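Local structure of intradiol ring-cleavage dioxygenase (Streptomyces sp. SirexAA-E, 4ILV) at residues 125-129 and 130-134. The protein probably cleaves the aromatic ring of catechol-type substrates between the two hydroxyl-bearing carbons, using a bound ferric ion and molecular oxygen. Sequence-based numbering, arbitrary orientation.
Sequences PGRTR and HIHVK. With FE (Fe (III) ion), chain C; EDO (1,2-ethanediol), chain D.
R127 lays its guanidinium flat over one face of the H130 imidazole, the two planes 25° apart and their centres separated by 4.0 Å. NH1 does most of the touching, sitting above the middle of the ring. Its neighbour CZ lies closer to the CE1 side. To get there the arginine starts with CG anti to the carbonyl carbon and then bends at chi2 and chi3, which folds the chain back over the histidine. Salt bridging from NE to D158 and a hydrogen bond from NH1 to Q146 help hold the group in this plane.

At the ring edge, ND1 of H130 donates to the carbonyl O of T128 at 2.9 Å. That bond is nearly straight, 164° at the hydrogen, with the oxygen almost in the imidazole plane; together with the bond from NE2 to the iron at 2.2 Å, it fixes the ring's rotation, so that both ring nitrogens are held. H130 CG lies between its backbone N and carbonyl carbon (chi1 61°). H132, two residues on, in the strand that follows, brings its own NE2 to the metal at 2.3 Å. Y95 and Y124 complete the protein ligands, giving the two-tyrosine, two-histidine ferric site of intradiol dioxygenases, near the start of strand 130-136 in one of the two sheets of the beta sandwich.

A 1,2-ethanediol, probably from the crystallisation liquor, chelates the iron through both oxygens. R127 NH1 donates to its O1 at 2.7 Å, in the guanidinium plane, so one nitrogen both covers H130 and grips a metal-bound oxygen. With D158 offsetting part of the charge, NH1 may still help polarise O1. R129 sets out away from the 130-134 segment and forms a salt bridge through NE with E152.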
# COMPACT_ATOMS: atom_id res chain seq x y z
N PRO A 125 -13.77 6.79 -10.69
CA PRO A 125 -15.05 7.27 -10.14
C PRO A 125 -15.39 6.85 -8.70
O PRO A 125 -15.28 5.68 -8.32
CB PRO A 125 -16.08 6.73 -11.13
CG PRO A 125 -15.32 6.67 -12.46
CD PRO A 125 -13.94 6.20 -12.03
N GLY A 126 -15.80 7.83 -7.91
CA GLY A 126 -16.32 7.60 -6.58
C GLY A 126 -15.31 7.43 -5.46
O GLY A 126 -15.69 7.37 -4.30
N ARG A 127 -14.02 7.36 -5.79
CA ARG A 127 -13.03 7.07 -4.75
C ARG A 127 -11.95 8.12 -4.66
O ARG A 127 -11.50 8.67 -5.67
CB ARG A 127 -12.37 5.70 -4.98
CG ARG A 127 -13.33 4.52 -5.01
CD ARG A 127 -13.09 3.51 -3.89
NE ARG A 127 -12.64 4.14 -2.65
CZ ARG A 127 -11.68 3.64 -1.88
NH1 ARG A 127 -11.07 2.51 -2.22
NH2 ARG A 127 -11.33 4.28 -0.77
N THR A 128 -11.50 8.38 -3.44
CA THR A 128 -10.31 9.18 -3.23
C THR A 128 -9.09 8.34 -3.63
O THR A 128 -9.21 7.16 -3.95
CB THR A 128 -10.18 9.64 -1.78
OG1 THR A 128 -9.17 10.65 -1.70
CG2 THR A 128 -9.83 8.47 -0.87
N ARG A 129 -7.91 8.96 -3.62
CA ARG A 129 -6.70 8.28 -4.04
C ARG A 129 -6.24 7.24 -2.99
O ARG A 129 -6.23 7.53 -1.79
CB ARG A 129 -5.61 9.33 -4.26
CG ARG A 129 -4.54 8.87 -5.22
CD ARG A 129 -3.50 9.94 -5.42
NE ARG A 129 -4.08 11.24 -5.71
CZ ARG A 129 -4.44 11.67 -6.92
NH1 ARG A 129 -4.28 10.91 -8.00
NH2 ARG A 129 -4.95 12.89 -7.03
N HIS A 130 -5.84 6.05 -3.43
CA HIS A 130 -5.46 4.99 -2.50
C HIS A 130 -4.59 3.91 -3.12
O HIS A 130 -4.61 3.69 -4.32
CB HIS A 130 -6.71 4.31 -1.92
CG HIS A 130 -7.57 3.66 -2.97
ND1 HIS A 130 -8.40 4.39 -3.80
CD2 HIS A 130 -7.71 2.37 -3.34
CE1 HIS A 130 -9.01 3.57 -4.64
NE2 HIS A 130 -8.61 2.33 -4.38
N ILE A 131 -3.86 3.20 -2.27
CA ILE A 131 -3.14 1.99 -2.66
C ILE A 131 -3.68 0.83 -1.82
O ILE A 131 -3.79 0.96 -0.60
CB ILE A 131 -1.64 2.15 -2.38
CG1 ILE A 131 -1.03 3.17 -3.34
CG2 ILE A 131 -0.92 0.81 -2.52
CD1 ILE A 131 0.43 3.51 -3.01
N HIS A 132 -4.01 -0.29 -2.46
CA HIS A 132 -4.51 -1.43 -1.71
C HIS A 132 -3.38 -2.29 -1.16
O HIS A 132 -2.34 -2.42 -1.80
CB HIS A 132 -5.39 -2.31 -2.59
CG HIS A 132 -6.67 -1.68 -3.02
ND1 HIS A 132 -7.83 -1.77 -2.27
CD2 HIS A 132 -7.00 -0.98 -4.13
CE1 HIS A 132 -8.81 -1.14 -2.90
NE2 HIS A 132 -8.33 -0.64 -4.02
N VAL A 133 -3.59 -2.90 0.00
CA VAL A 133 -2.59 -3.80 0.56
C VAL A 133 -3.21 -4.91 1.41
O VAL A 133 -4.15 -4.68 2.19
CB VAL A 133 -1.50 -3.02 1.36
CG1 VAL A 133 -2.12 -2.28 2.57
CG2 VAL A 133 -0.37 -3.97 1.84
N LYS A 134 -2.70 -6.12 1.24
CA LYS A 134 -3.00 -7.22 2.16
C LYS A 134 -1.73 -7.57 2.93
O LYS A 134 -0.68 -7.77 2.31
CB LYS A 134 -3.49 -8.45 1.40
CG LYS A 134 -4.91 -8.33 0.88
CD LYS A 134 -5.26 -9.50 0.00
CE LYS A 134 -6.67 -9.37 -0.52
NZ LYS A 134 -7.66 -9.74 0.54
FE FE C . -9.37 0.67 -5.53
C1 EDO D . -12.44 -0.09 -4.71
O1 EDO D . -11.31 0.59 -4.15
C2 EDO D . -12.14 -0.60 -6.12
O2 EDO D . -10.79 -1.10 -6.21